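Long-range contact in Nrps/pks (Streptomyces albus, PDB 4OPF), which probably catalyses decarboxylative Claisen condensation as a ketosynthase domain of an "AT-less" type I polyketide synthase, extending the chain of oxazolomycin: residues D8-G20 with L83-A95. Numbering follows the deposited sequence.
Sequences DIAVVGMSGRFPG and LLLEETLFAFCDA
A buried helix-on-strand contact, which combines a salt-bridge network with close backbone approach, sets Arg17, Ser15 and Gly13 of strand 9-17 against helix 79-95; the short axes come within 5.8 Å at 140°. At one end Arg17 pairs with both Glu86 and Glu87. The guanidinium meets Glu87 side-on, NE and NH1 both donating to OE2, which lies in the guanidinium plane although the carboxylate is turned 76° from it. Arg17 NH1 also gives an almost straight salt-bridge bond to Glu86 OE1 at 2.6 Å, and a water joins that oxygen to NH2. Leu83 CD1 sits over the centre of one guanidinium face, 3.6 Å from Arg17 CZ. Replacing Arg17 by an alanine would probably cost Glu87 OE2 both these donors and leave Glu86 leaning on Arg428, with the Leu83 methyl losing its flat neighbour.

In the layered alpha-beta-alpha-beta-alpha thiolase fold of ketosynthases, helices cover mixed sheets; here strand 9-17 lies between strands 226-234 and 247-256, antiparallel to both. Glu87 spans two strand residues: its chain bends at CG, and Ser15 OG donates to Glu87 OE1 at 2.5 Å, nearly along the C-O axis. The nearest CA pair is Gly13 and Ala95, 4.1 Å apart; a side chain on the glycine would run into Ala95 CB and Ala91 O. Met14 N donates to Asp94 OD2 at 2.8 Å, on the anti side and 33° out of the carboxylate plane; His246 and Arg244 hold the same carboxylate. Val12 and Gly13 form a classic beta bulge opposite Leu231, and one water links Val12 O to Ala95 O.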
loop_
_atom_site.group_PDB
_atom_site.type_symbol
_atom_site.label_atom_id
_atom_site.label_comp_id
_atom_site.label_asym_id
_atom_site.label_seq_id
_atom_site.Cartn_x
_atom_site.Cartn_y
_atom_site.Cartn_z
ATOM N N ASP A 8 -8.106 -4.932 17.811
ATOM C CA ASP A 8 -7.017 -4.378 18.634
ATOM C C ASP A 8 -5.646 -4.954 18.229
ATOM O O ASP A 8 -5.457 -6.165 18.191
ATOM C CB ASP A 8 -7.277 -4.772 20.079
ATOM C CG ASP A 8 -8.446 -3.954 20.754
ATOM O OD1 ASP A 8 -8.671 -2.784 20.431
ATOM O OD2 ASP A 8 -9.067 -4.499 21.670
ATOM N N ILE A 9 -4.675 -4.105 18.016
ATOM C CA ILE A 9 -3.370 -4.571 17.556
ATOM C C ILE A 9 -2.352 -4.153 18.581
ATOM O O ILE A 9 -2.261 -2.976 18.870
ATOM C CB ILE A 9 -3.084 -3.958 16.192
ATOM C CG1 ILE A 9 -3.973 -4.585 15.122
ATOM C CG2 ILE A 9 -1.622 -4.098 15.784
ATOM C CD1 ILE A 9 -4.073 -3.682 13.889
ATOM N N ALA A 10 -1.592 -5.112 19.120
ATOM C CA ALA A 10 -0.535 -4.825 20.066
ATOM C C ALA A 10 0.765 -4.383 19.391
ATOM O O ALA A 10 1.176 -4.941 18.377
ATOM C CB ALA A 10 -0.239 -6.060 20.891
ATOM N N VAL A 11 1.405 -3.379 19.966
ATOM C CA VAL A 11 2.776 -3.048 19.653
ATOM C C VAL A 11 3.610 -3.920 20.564
ATOM O O VAL A 11 3.626 -3.669 21.750
ATOM C CB VAL A 11 3.047 -1.590 19.955
ATOM C CG1 VAL A 11 4.503 -1.255 19.659
ATOM C CG2 VAL A 11 2.115 -0.741 19.126
ATOM N N VAL A 12 4.235 -4.970 20.034
ATOM C CA VAL A 12 4.992 -5.878 20.827
ATOM C C VAL A 12 6.481 -5.610 20.827
ATOM O O VAL A 12 7.215 -6.279 21.567
ATOM C CB VAL A 12 4.725 -7.347 20.461
ATOM C CG1 VAL A 12 3.232 -7.636 20.496
ATOM C CG2 VAL A 12 5.311 -7.732 19.102
ATOM N N GLY A 13 6.948 -4.665 20.022
ATOM C CA GLY A 13 8.325 -4.303 20.066
ATOM C C GLY A 13 8.573 -3.047 19.273
ATOM O O GLY A 13 7.816 -2.743 18.340
HETATM N N MSE A 14 9.612 -2.306 19.649
HETATM C CA MSE A 14 9.893 -1.075 18.963
HETATM C C MSE A 14 11.306 -0.659 19.151
HETATM O O MSE A 14 11.914 -0.952 20.159
HETATM C CB MSE A 14 8.980 0.041 19.467
HETATM C CG MSE A 14 9.083 0.209 20.991
HETATM SE SE MSE A 14 7.666 1.477 21.687
HETATM C CE MSE A 14 7.201 2.269 20.089
ATOM N N SER A 15 11.792 0.092 18.190
ATOM C CA SER A 15 13.100 0.676 18.224
ATOM C C SER A 15 13.069 1.921 17.404
ATOM O O SER A 15 12.188 2.121 16.554
ATOM C CB SER A 15 14.125 -0.238 17.592
ATOM O OG SER A 15 15.434 0.251 17.947
ATOM N N GLY A 16 14.032 2.778 17.628
ATOM C CA GLY A 16 14.173 3.982 16.808
ATOM C C GLY A 16 15.362 4.858 17.156
ATOM O O GLY A 16 16.037 4.605 18.138
ATOM N N ARG A 17 15.598 5.868 16.328
ATOM C CA ARG A 17 16.750 6.725 16.441
ATOM C C ARG A 17 16.357 8.063 15.877
ATOM O O ARG A 17 15.843 8.112 14.790
ATOM C CB ARG A 17 17.874 6.109 15.597
ATOM C CG ARG A 17 19.211 6.615 15.923
ATOM C CD ARG A 17 20.363 5.940 15.172
ATOM N NE ARG A 17 20.199 4.484 15.078
ATOM C CZ ARG A 17 21.134 3.651 14.559
ATOM N NH1 ARG A 17 20.911 2.346 14.496
ATOM N NH2 ARG A 17 22.312 4.136 14.112
ATOM N N PHE A 18 16.584 9.152 16.614
ATOM C CA PHE A 18 16.169 10.495 16.199
ATOM C C PHE A 18 17.232 11.492 16.611
ATOM O O PHE A 18 18.112 11.160 17.386
ATOM C CB PHE A 18 14.824 10.829 16.867
ATOM C CG PHE A 18 13.716 9.907 16.463
ATOM C CD1 PHE A 18 13.149 10.016 15.222
ATOM C CD2 PHE A 18 13.302 8.901 17.295
ATOM C CE1 PHE A 18 12.157 9.132 14.808
ATOM C CE2 PHE A 18 12.316 8.019 16.901
ATOM C CZ PHE A 18 11.738 8.126 15.639
ATOM N N PRO A 19 17.200 12.707 16.058
ATOM C CA PRO A 19 18.206 13.691 16.460
ATOM C C PRO A 19 18.240 13.847 17.970
ATOM O O PRO A 19 17.207 13.886 18.599
ATOM C CB PRO A 19 17.748 14.969 15.750
ATOM C CG PRO A 19 16.988 14.464 14.559
ATOM C CD PRO A 19 16.286 13.233 15.035
ATOM N N GLY A 20 19.416 13.840 18.540
ATOM C CA GLY A 20 19.615 13.930 19.975
ATOM C C GLY A 20 19.222 12.663 20.706
ATOM O O GLY A 20 19.245 12.645 21.927
ATOM N N LEU A 83 20.268 1.389 7.651
ATOM C CA LEU A 83 19.751 1.814 8.916
ATOM C C LEU A 83 18.495 1.053 9.314
ATOM O O LEU A 83 18.320 0.734 10.477
ATOM C CB LEU A 83 19.430 3.295 8.822
ATOM C CG LEU A 83 18.952 4.028 10.051
ATOM C CD1 LEU A 83 19.924 3.879 11.169
ATOM C CD2 LEU A 83 18.740 5.511 9.728
ATOM N N LEU A 84 17.595 0.818 8.370
ATOM C CA LEU A 84 16.400 0.020 8.631
ATOM C C LEU A 84 16.734 -1.409 9.050
ATOM O O LEU A 84 16.040 -1.995 9.880
ATOM C CB LEU A 84 15.519 -0.069 7.401
ATOM C CG LEU A 84 14.575 1.086 7.233
ATOM C CD1 LEU A 84 13.851 0.854 5.910
ATOM C CD2 LEU A 84 13.540 1.172 8.368
ATOM N N LEU A 85 17.755 -2.002 8.432
ATOM C CA LEU A 85 18.177 -3.349 8.840
ATOM C C LEU A 85 18.579 -3.397 10.340
ATOM O O LEU A 85 18.144 -4.281 11.079
ATOM C CB LEU A 85 19.362 -3.845 7.980
ATOM C CG LEU A 85 18.950 -4.293 6.572
ATOM C CD1 LEU A 85 20.177 -4.448 5.698
ATOM C CD2 LEU A 85 18.246 -5.636 6.657
ATOM N N GLU A 86 19.380 -2.433 10.757
ATOM C CA GLU A 86 19.779 -2.330 12.173
ATOM C C GLU A 86 18.580 -2.121 13.045
ATOM O O GLU A 86 18.423 -2.799 14.055
ATOM C CB GLU A 86 20.716 -1.153 12.484
ATOM C CG GLU A 86 22.111 -1.294 12.048
ATOM C CD GLU A 86 23.053 -0.203 12.595
ATOM O OE1 GLU A 86 22.636 0.732 13.347
ATOM O OE2 GLU A 86 24.258 -0.286 12.242
ATOM N N GLU A 87 17.787 -1.130 12.716
ATOM C CA GLU A 87 16.671 -0.815 13.608
ATOM C C GLU A 87 15.620 -1.905 13.649
ATOM O O GLU A 87 14.960 -2.065 14.658
ATOM C CB GLU A 87 16.020 0.483 13.243
ATOM C CG GLU A 87 16.907 1.654 13.551
ATOM C CD GLU A 87 17.212 1.786 15.055
ATOM O OE1 GLU A 87 16.347 1.525 15.955
ATOM O OE2 GLU A 87 18.352 2.151 15.320
ATOM N N THR A 88 15.414 -2.627 12.547
ATOM C CA THR A 88 14.472 -3.751 12.572
ATOM C C THR A 88 15.044 -4.831 13.489
ATOM O O THR A 88 14.301 -5.369 14.310
ATOM C CB THR A 88 14.182 -4.271 11.172
ATOM O OG1 THR A 88 13.619 -3.201 10.390
ATOM C CG2 THR A 88 13.265 -5.495 11.221
ATOM N N LEU A 89 16.335 -5.146 13.364
ATOM C CA LEU A 89 16.958 -6.058 14.290
ATOM C C LEU A 89 16.735 -5.609 15.741
ATOM O O LEU A 89 16.391 -6.436 16.586
ATOM C CB LEU A 89 18.432 -6.220 14.017
ATOM C CG LEU A 89 19.191 -7.091 15.011
ATOM C CD1 LEU A 89 18.689 -8.541 15.037
ATOM C CD2 LEU A 89 20.643 -7.021 14.665
ATOM N N PHE A 90 16.914 -4.324 16.021
ATOM C CA PHE A 90 16.744 -3.845 17.367
ATOM C C PHE A 90 15.293 -3.906 17.835
ATOM O O PHE A 90 15.026 -4.104 19.027
ATOM C CB PHE A 90 17.299 -2.420 17.540
ATOM C CG PHE A 90 18.786 -2.269 17.275
ATOM C CD1 PHE A 90 19.655 -3.328 17.320
ATOM C CD2 PHE A 90 19.290 -1.032 16.941
ATOM C CE1 PHE A 90 21.014 -3.165 17.044
ATOM C CE2 PHE A 90 20.658 -0.855 16.672
ATOM C CZ PHE A 90 21.511 -1.921 16.728
ATOM N N ALA A 91 14.334 -3.737 16.942
ATOM C CA ALA A 91 12.938 -3.891 17.344
ATOM C C ALA A 91 12.618 -5.327 17.695
ATOM O O ALA A 91 11.882 -5.588 18.638
ATOM C CB ALA A 91 12.008 -3.394 16.265
ATOM N N PHE A 92 13.183 -6.278 16.970
ATOM C CA PHE A 92 12.998 -7.688 17.317
ATOM C C PHE A 92 13.600 -8.006 18.688
ATOM O O PHE A 92 12.994 -8.729 19.480
ATOM C CB PHE A 92 13.639 -8.610 16.283
ATOM C CG PHE A 92 12.997 -8.570 14.928
ATOM C CD1 PHE A 92 11.730 -8.120 14.729
ATOM C CD2 PHE A 92 13.689 -8.991 13.840
ATOM C CE1 PHE A 92 11.124 -8.106 13.466
ATOM C CE2 PHE A 92 13.086 -9.030 12.568
ATOM C CZ PHE A 92 11.799 -8.583 12.388
ATOM N N CYS A 93 14.809 -7.508 18.934
ATOM C CA CYS A 93 15.427 -7.554 20.274
ATOM C C CYS A 93 14.480 -7.012 21.353
ATOM O O CYS A 93 14.266 -7.655 22.382
ATOM C CB CYS A 93 16.705 -6.728 20.305
ATOM S SG CYS A 93 17.961 -7.584 19.294
ATOM N N ASP A 94 13.921 -5.848 21.111
ATOM C CA ASP A 94 13.038 -5.226 22.118
ATOM C C ASP A 94 11.811 -6.108 22.404
ATOM O O ASP A 94 11.355 -6.178 23.537
ATOM C CB ASP A 94 12.559 -3.864 21.632
ATOM C CG ASP A 94 11.569 -3.199 22.605
ATOM O OD1 ASP A 94 12.013 -2.820 23.701
ATOM O OD2 ASP A 94 10.368 -3.064 22.261
ATOM N N ALA A 95 11.272 -6.765 21.365
ATOM C CA ALA A 95 10.114 -7.656 21.482
ATOM C C ALA A 95 10.455 -8.977 22.151
ATOM O O ALA A 95 9.562 -9.734 22.529
ATOM C CB ALA A 95 9.523 -7.967 20.103
HETATM O O HOH W 1 7.091 -8.998 22.753
HETATM O O HOH W 2 24.291 2.850 12.335
#